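Local coordinates for arginine kinase (Anthopleura japonica, PDB 4RF6), which catalyses the reversible transfer of the ATP gamma-phosphate to L-arginine, giving phosphoarginine and ADP, and carries two phosphagen kinase units in tandem in one chain, at residues 144-156 against 204-216. Residues are numbered along the deposited sequence; the frame is centred on the assembly and turned at random.
Sequences APGVTKAHRLEIE and AAGINKEWPEGRG
The guanidinium of Arg152 lies flat on that of Arg215, planes 4° apart and centres 4.1 Å from each other, with Arg152 NE over one face of Arg215 and Trp211 CE3 against the opposite face; the carbonyl groups of Ile207 and Lys209 lie at the edge of Arg215, in plane. Lys209 O lies over the same face of Arg152 as Arg215, while two waters lie at the Arg152 edge, in plane: one joins NH2 to Ala144 O and Ile207 O, the other joins NH1 to Lys149 O and Glu213 OE1. Arg215 grips Lys209 O, in its guanidinium plane, end-on with NH1 and NH2, and its NH2 also meets a lone pair of Glu213 O, tilted from that plane, at 2.9 Å; the three bonds together restrain its rotation. The pairing of like charges is probably eased by Lys209 O and Glu213 O. Arg152 gets there with CG anti to the backbone N (chi1 -174°) and a bend at chi3 that turns the guanidinium onto the face of Arg215.

Toward the surface, Lys149 NZ forms a salt bridge with Glu213 OE1 at 2.6 Å, on the syn side of the carboxylate; the ion pair of Lys149 NZ with Glu210 OE2 is long, 4.0 Å, and bridged by water. Leu153 CD2 packs on Glu213 CG at 3.5 Å. At the other end Lys209 NZ reaches Pro145 O at 3.0 Å from above the carbonyl plane and also donates to Gly206 O, while Pro145 CG rests on Ile207 CG1 at 3.7 Å.

Ala205 packs beside Tyr75 and Ile207 beside Glu232, both probably substrate-binding. Asn230, beyond strand 225-229, donates to Gly214 O. The contact thus lays the first turns of helix 149-163 and the loop before them against the turn-rich link from helix 200-205 to strand 216-220.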
ATOM      1  N   ALA A 144     -18.177 -26.171   9.654  1.00 19.64           N
ATOM      2  CA  ALA A 144     -19.106 -25.424   8.801  1.00 18.63           C
ATOM      3  C   ALA A 144     -20.076 -26.251   7.928  1.00 17.90           C
ATOM      4  O   ALA A 144     -21.228 -25.842   7.739  1.00 16.24           O
ATOM      5  CB  ALA A 144     -18.354 -24.411   7.948  1.00 18.18           C
ATOM      6  N   PRO A 145     -19.623 -27.396   7.375  1.00 19.67           N
ATOM      7  CA  PRO A 145     -20.589 -28.142   6.559  1.00 19.48           C
ATOM      8  C   PRO A 145     -21.657 -28.860   7.382  1.00 19.23           C
ATOM      9  O   PRO A 145     -22.668 -29.268   6.811  1.00 18.23           O
ATOM     10  CB  PRO A 145     -19.721 -29.187   5.845  1.00 17.92           C
ATOM     11  CG  PRO A 145     -18.309 -28.675   5.939  1.00 14.18           C
ATOM     12  CD  PRO A 145     -18.256 -27.939   7.238  1.00 17.62           C
ATOM     13  N   GLY A 146     -21.442 -29.027   8.686  1.00 20.71           N
ATOM     14  CA  GLY A 146     -22.383 -29.779   9.507  1.00 19.50           C
ATOM     15  C   GLY A 146     -22.994 -29.037  10.690  1.00 19.69           C
ATOM     16  O   GLY A 146     -23.903 -29.548  11.365  1.00 17.31           O
ATOM     17  N   VAL A 147     -22.494 -27.834  10.954  1.00 18.63           N
ATOM     18  CA  VAL A 147     -22.989 -27.031  12.072  1.00 20.56           C
ATOM     19  C   VAL A 147     -24.502 -26.762  11.939  1.00 18.87           C
ATOM     20  O   VAL A 147     -25.006 -26.527  10.840  1.00 18.92           O
ATOM     21  CB  VAL A 147     -22.206 -25.703  12.192  1.00 22.04           C
ATOM     22  CG1 VAL A 147     -22.526 -24.771  11.025  1.00 21.22           C
ATOM     23  CG2 VAL A 147     -22.505 -25.020  13.510  1.00 24.72           C
ATOM     24  N   THR A 148     -25.230 -26.827  13.053  1.00 17.73           N
ATOM     25  CA  THR A 148     -26.664 -26.547  13.043  1.00 18.31           C
ATOM     26  C   THR A 148     -26.933 -25.044  12.989  1.00 19.19           C
ATOM     27  O   THR A 148     -26.064 -24.234  13.314  1.00 18.71           O
ATOM     28  CB  THR A 148     -27.376 -27.113  14.274  1.00 17.92           C
ATOM     29  OG1 THR A 148     -26.940 -26.404  15.440  1.00 19.72           O
ATOM     30  CG2 THR A 148     -27.073 -28.599  14.435  1.00 24.03           C
ATOM     31  N   LYS A 149     -28.147 -24.695  12.582  1.00 21.04           N
ATOM     32  CA  LYS A 149     -28.595 -23.309  12.466  1.00 20.98           C
ATOM     33  C   LYS A 149     -28.420 -22.550  13.782  1.00 20.77           C
ATOM     34  O   LYS A 149     -27.909 -21.428  13.802  1.00 21.82           O
ATOM     35  CB  LYS A 149     -30.063 -23.316  12.027  1.00 22.20           C
ATOM     36  CG  LYS A 149     -30.752 -21.967  11.904  1.00 21.49           C
ATOM     37  CD  LYS A 149     -32.083 -22.164  11.183  1.00 25.20           C
ATOM     38  CE  LYS A 149     -32.988 -20.953  11.260  1.00 25.89           C
ATOM     39  NZ  LYS A 149     -32.418 -19.746  10.603  1.00 25.78           N
ATOM     40  N   ALA A 150     -28.830 -23.181  14.878  1.00 21.34           N
ATOM     41  CA  ALA A 150     -28.746 -22.586  16.212  1.00 24.34           C
ATOM     42  C   ALA A 150     -27.302 -22.391  16.666  1.00 22.95           C
ATOM     43  O   ALA A 150     -26.960 -21.392  17.306  1.00 21.12           O
ATOM     44  CB  ALA A 150     -29.493 -23.453  17.212  1.00 25.31           C
ATOM     45  N   HIS A 151     -26.458 -23.364  16.361  1.00 18.94           N
ATOM     46  CA  HIS A 151     -25.077 -23.312  16.809  1.00 19.74           C
ATOM     47  C   HIS A 151     -24.242 -22.285  16.039  1.00 16.95           C
ATOM     48  O   HIS A 151     -23.324 -21.680  16.600  1.00 18.12           O
ATOM     49  CB  HIS A 151     -24.448 -24.708  16.763  1.00 23.77           C
ATOM     50  CG  HIS A 151     -24.884 -25.598  17.886  1.00 31.42           C
ATOM     51  ND1 HIS A 151     -24.548 -26.934  17.952  1.00 34.92           N
ATOM     52  CD2 HIS A 151     -25.622 -25.340  18.991  1.00 32.96           C
ATOM     53  CE1 HIS A 151     -25.066 -27.461  19.048  1.00 36.35           C
ATOM     54  NE2 HIS A 151     -25.723 -26.515  19.696  1.00 35.94           N
ATOM     55  N   ARG A 152     -24.559 -22.089  14.761  1.00 15.33           N
ATOM     56  CA  ARG A 152     -23.897 -21.053  13.972  1.00 17.49           C
ATOM     57  C   ARG A 152     -24.148 -19.689  14.616  1.00 20.20           C
ATOM     58  O   ARG A 152     -23.258 -18.833  14.673  1.00 19.94           O
ATOM     59  CB  ARG A 152     -24.411 -21.069  12.526  1.00 13.38           C
ATOM     60  CG  ARG A 152     -23.679 -20.108  11.592  1.00 16.70           C
ATOM     61  CD  ARG A 152     -24.307 -20.072  10.194  1.00 16.75           C
ATOM     62  NE  ARG A 152     -24.008 -21.279   9.424  1.00 18.95           N
ATOM     63  CZ  ARG A 152     -24.874 -22.260   9.181  1.00 19.38           C
ATOM     64  NH1 ARG A 152     -26.120 -22.189   9.633  1.00 21.76           N
ATOM     65  NH2 ARG A 152     -24.490 -23.321   8.481  1.00 17.79           N
ATOM     66  N   LEU A 153     -25.365 -19.502  15.116  1.00 17.74           N
ATOM     67  CA  LEU A 153     -25.747 -18.251  15.762  1.00 20.55           C
ATOM     68  C   LEU A 153     -25.037 -18.083  17.103  1.00 20.26           C
ATOM     69  O   LEU A 153     -24.610 -16.980  17.463  1.00 21.10           O
ATOM     70  CB  LEU A 153     -27.267 -18.200  15.934  1.00 21.10           C
ATOM     71  CG  LEU A 153     -28.011 -18.050  14.612  1.00 23.33           C
ATOM     72  CD1 LEU A 153     -29.493 -18.337  14.767  1.00 25.09           C
ATOM     73  CD2 LEU A 153     -27.797 -16.647  14.078  1.00 25.92           C
ATOM     74  N   GLU A 154     -24.910 -19.185  17.834  1.00 20.37           N
ATOM     75  CA  GLU A 154     -24.218 -19.179  19.118  1.00 25.21           C
ATOM     76  C   GLU A 154     -22.732 -18.888  18.919  1.00 23.30           C
ATOM     77  O   GLU A 154     -22.103 -18.208  19.731  1.00 23.67           O
ATOM     78  CB  GLU A 154     -24.413 -20.521  19.822  1.00 28.37           C
ATOM     79  CG  GLU A 154     -23.818 -20.602  21.217  1.00 35.03           C
ATOM     80  CD  GLU A 154     -24.286 -21.836  21.959  1.00 39.27           C
ATOM     81  OE1 GLU A 154     -25.510 -21.977  22.164  1.00 44.30           O
ATOM     82  OE2 GLU A 154     -23.431 -22.667  22.322  1.00 38.40           O
ATOM     83  N   ILE A 155     -22.179 -19.410  17.828  1.00 22.41           N
ATOM     84  CA  ILE A 155     -20.781 -19.165  17.479  1.00 23.45           C
ATOM     85  C   ILE A 155     -20.553 -17.686  17.165  1.00 22.19           C
ATOM     86  O   ILE A 155     -19.632 -17.076  17.702  1.00 21.23           O
ATOM     87  CB  ILE A 155     -20.340 -20.022  16.275  1.00 22.31           C
ATOM     88  CG1 ILE A 155     -20.153 -21.483  16.688  1.00 26.83           C
ATOM     89  CG2 ILE A 155     -19.045 -19.490  15.678  1.00 19.18           C
ATOM     90  CD1 ILE A 155     -20.125 -22.454  15.506  1.00 26.42           C
ATOM     91  N   GLU A 156     -21.389 -17.122  16.295  1.00 19.65           N
ATOM     92  CA  GLU A 156     -21.290 -15.705  15.951  1.00 22.29           C
ATOM     93  C   GLU A 156     -21.320 -14.862  17.219  1.00 25.51           C
ATOM     94  O   GLU A 156     -20.495 -13.962  17.407  1.00 23.14           O
ATOM     95  CB  GLU A 156     -22.441 -15.275  15.035  1.00 22.35           C
ATOM     96  CG  GLU A 156     -22.472 -13.761  14.761  1.00 20.73           C
ATOM     97  CD  GLU A 156     -23.746 -13.297  14.068  1.00 23.84           C
ATOM     98  OE1 GLU A 156     -23.703 -12.248  13.381  1.00 20.80           O
ATOM     99  OE2 GLU A 156     -24.789 -13.971  14.217  1.00 24.95           O
ATOM    100  N   ALA A 204     -22.100 -27.106  -2.736  1.00 23.20           N
ATOM    101  CA  ALA A 204     -22.240 -28.562  -2.767  1.00 21.56           C
ATOM    102  C   ALA A 204     -21.761 -29.229  -1.473  1.00 23.34           C
ATOM    103  O   ALA A 204     -22.129 -30.369  -1.177  1.00 23.78           O
ATOM    104  CB  ALA A 204     -21.511 -29.142  -3.971  1.00 17.48           C
ATOM    105  N   ALA A 205     -20.931 -28.518  -0.717  1.00 22.65           N
ATOM    106  CA  ALA A 205     -20.395 -29.027   0.543  1.00 24.61           C
ATOM    107  C   ALA A 205     -21.411 -28.908   1.679  1.00 23.71           C
ATOM    108  O   ALA A 205     -21.228 -29.499   2.751  1.00 22.24           O
ATOM    109  CB  ALA A 205     -19.122 -28.287   0.902  1.00 24.86           C
ATOM    110  N   GLY A 206     -22.467 -28.130   1.443  1.00 23.91           N
ATOM    111  CA  GLY A 206     -23.494 -27.892   2.445  1.00 20.92           C
ATOM    112  C   GLY A 206     -23.172 -26.686   3.310  1.00 22.00           C
ATOM    113  O   GLY A 206     -23.855 -26.414   4.302  1.00 23.70           O
ATOM    114  N   ILE A 207     -22.131 -25.954   2.922  1.00 20.99           N
ATOM    115  CA  ILE A 207     -21.608 -24.848   3.727  1.00 22.06           C
ATOM    116  C   ILE A 207     -22.491 -23.592   3.652  1.00 22.93           C
ATOM    117  O   ILE A 207     -22.545 -22.796   4.598  1.00 19.79           O
ATOM    118  CB  ILE A 207     -20.126 -24.567   3.356  1.00 17.97           C
ATOM    119  CG1 ILE A 207     -19.241 -25.693   3.904  1.00 14.78           C
ATOM    120  CG2 ILE A 207     -19.635 -23.216   3.884  1.00 15.94           C
ATOM    121  CD1 ILE A 207     -17.789 -25.647   3.426  1.00 16.04           C
ATOM    122  N   ASN A 208     -23.217 -23.446   2.546  1.00 20.98           N
ATOM    123  CA  ASN A 208     -24.075 -22.285   2.333  1.00 22.71           C
ATOM    124  C   ASN A 208     -25.398 -22.284   3.095  1.00 24.50           C
ATOM    125  O   ASN A 208     -26.158 -21.324   2.982  1.00 22.16           O
ATOM    126  CB  ASN A 208     -24.367 -22.102   0.839  1.00 22.46           C
ATOM    127  CG  ASN A 208     -23.296 -21.299   0.127  1.00 24.01           C
ATOM    128  OD1 ASN A 208     -22.539 -20.564   0.756  1.00 25.86           O
ATOM    129  ND2 ASN A 208     -23.229 -21.439  -1.195  1.00 24.29           N
ATOM    130  N   LYS A 209     -25.682 -23.346   3.849  1.00 22.51           N
ATOM    131  CA  LYS A 209     -26.965 -23.461   4.550  1.00 22.52           C
ATOM    132  C   LYS A 209     -27.289 -22.227   5.397  1.00 24.57           C
ATOM    133  O   LYS A 209     -26.408 -21.651   6.050  1.00 23.50           O
ATOM    134  CB  LYS A 209     -27.031 -24.734   5.408  1.00 23.50           C
ATOM    135  CG  LYS A 209     -27.101 -26.036   4.604  1.00 23.16           C
ATOM    136  CD  LYS A 209     -27.567 -27.221   5.458  1.00 23.96           C
ATOM    137  CE  LYS A 209     -26.550 -27.601   6.535  1.00 24.64           C
ATOM    138  NZ  LYS A 209     -25.230 -28.048   5.982  1.00 22.47           N
ATOM    139  N   GLU A 210     -28.558 -21.824   5.352  1.00 21.30           N
ATOM    140  CA  GLU A 210     -29.078 -20.647   6.061  1.00 20.92           C
ATOM    141  C   GLU A 210     -28.442 -19.302   5.685  1.00 21.52           C
ATOM    142  O   GLU A 210     -28.546 -18.348   6.462  1.00 23.74           O
ATOM    143  CB  GLU A 210     -29.008 -20.829   7.590  1.00 21.13           C
ATOM    144  CG  GLU A 210     -29.301 -22.231   8.119  1.00 21.79           C
ATOM    145  CD  GLU A 210     -30.691 -22.749   7.775  1.00 25.86           C
ATOM    146  OE1 GLU A 210     -30.897 -23.973   7.905  1.00 29.92           O
ATOM    147  OE2 GLU A 210     -31.568 -21.948   7.389  1.00 26.63           O
ATOM    148  N   TRP A 211     -27.800 -19.212   4.519  1.00 21.52           N
ATOM    149  CA  TRP A 211     -27.147 -17.962   4.111  1.00 24.36           C
ATOM    150  C   TRP A 211     -28.106 -16.769   4.176  1.00 27.89           C
ATOM    151  O   TRP A 211     -29.248 -16.867   3.727  1.00 26.86           O
ATOM    152  CB  TRP A 211     -26.574 -18.071   2.693  1.00 24.14           C
ATOM    153  CG  TRP A 211     -25.838 -16.834   2.292  1.00 25.77           C
ATOM    154  CD1 TRP A 211     -26.345 -15.745   1.633  1.00 27.78           C
ATOM    155  CD2 TRP A 211     -24.463 -16.540   2.555  1.00 25.60           C
ATOM    156  NE1 TRP A 211     -25.361 -14.799   1.465  1.00 25.29           N
ATOM    157  CE2 TRP A 211     -24.198 -15.263   2.025  1.00 25.92           C
ATOM    158  CE3 TRP A 211     -23.428 -17.239   3.186  1.00 25.90           C
ATOM    159  CZ2 TRP A 211     -22.938 -14.667   2.113  1.00 25.53           C
ATOM    160  CZ3 TRP A 211     -22.181 -16.648   3.269  1.00 23.38           C
ATOM    161  CH2 TRP A 211     -21.944 -15.379   2.730  1.00 23.97           C
ATOM    162  N   PRO A 212     -27.647 -15.627   4.724  1.00 25.07           N
ATOM    163  CA  PRO A 212     -26.327 -15.302   5.275  1.00 20.42           C
ATOM    164  C   PRO A 212     -26.337 -15.239   6.797  1.00 20.46           C
ATOM    165  O   PRO A 212     -25.507 -14.546   7.388  1.00 22.38           O
ATOM    166  CB  PRO A 212     -26.100 -13.890   4.743  1.00 20.73           C
ATOM    167  CG  PRO A 212     -27.494 -13.275   4.837  1.00 23.59           C
ATOM    168  CD  PRO A 212     -28.483 -14.414   4.613  1.00 25.54           C
ATOM    169  N   GLU A 213     -27.277 -15.940   7.417  1.00 15.18           N
ATOM    170  CA  GLU A 213     -27.416 -15.941   8.868  1.00 18.47           C
ATOM    171  C   GLU A 213     -26.121 -16.345   9.580  1.00 19.72           C
ATOM    172  O   GLU A 213     -25.485 -17.331   9.209  1.00 17.02           O
ATOM    173  CB  GLU A 213     -28.537 -16.900   9.269  1.00 19.91           C
ATOM    174  CG  GLU A 213     -28.788 -16.999  10.755  1.00 23.51           C
ATOM    175  CD  GLU A 213     -30.052 -17.773  11.081  1.00 26.00           C
ATOM    176  OE1 GLU A 213     -30.000 -19.018  11.080  1.00 23.11           O
ATOM    177  OE2 GLU A 213     -31.094 -17.132  11.329  1.00 29.29           O
ATOM    178  N   GLY A 214     -25.735 -15.583  10.599  1.00 20.66           N
ATOM    179  CA  GLY A 214     -24.593 -15.948  11.423  1.00 19.43           C
ATOM    180  C   GLY A 214     -23.243 -15.638  10.801  1.00 16.76           C
ATOM    181  O   GLY A 214     -22.205 -15.880  11.423  1.00 16.59           O
ATOM    182  N   ARG A 215     -23.248 -15.127   9.573  1.00 16.83           N
ATOM    183  CA  ARG A 215     -22.014 -14.702   8.914  1.00 17.93           C
ATOM    184  C   ARG A 215     -21.730 -13.244   9.233  1.00 18.81           C
ATOM    185  O   ARG A 215     -22.658 -12.433   9.378  1.00 17.41           O
ATOM    186  CB  ARG A 215     -22.096 -14.882   7.398  1.00 17.11           C
ATOM    187  CG  ARG A 215     -21.868 -16.306   6.907  1.00 17.99           C
ATOM    188  CD  ARG A 215     -23.081 -17.183   7.159  1.00 18.84           C
ATOM    189  NE  ARG A 215     -22.967 -18.493   6.519  1.00 19.75           N
ATOM    190  CZ  ARG A 215     -23.960 -19.370   6.437  1.00 18.28           C
ATOM    191  NH1 ARG A 215     -23.769 -20.537   5.838  1.00 16.55           N
ATOM    192  NH2 ARG A 215     -25.147 -19.074   6.952  1.00 18.12           N
ATOM    193  N   GLY A 216     -20.451 -12.900   9.347  1.00 17.56           N
ATOM    194  CA  GLY A 216     -20.090 -11.545   9.700  1.00 18.22           C
ATOM    195  C   GLY A 216     -18.645 -11.207   9.409  1.00 19.89           C
ATOM    196  O   GLY A 216     -17.822 -12.083   9.133  1.00 19.80           O
TER
HETATM  197  O   HOH W   1     -21.982 -23.501   7.129  1.00 19.68           O
HETATM  198  O   HOH W   2     -23.957 -26.597   8.136  1.00 20.72           O
HETATM  199  O   HOH W   3     -27.553 -20.150  11.393  1.00 19.46           O
HETATM  200  O   HOH W   4     -32.446 -19.410   7.866  1.00 36.10           O
HETATM  201  O   HOH W   5     -26.515 -13.310  12.018  1.00 24.14           O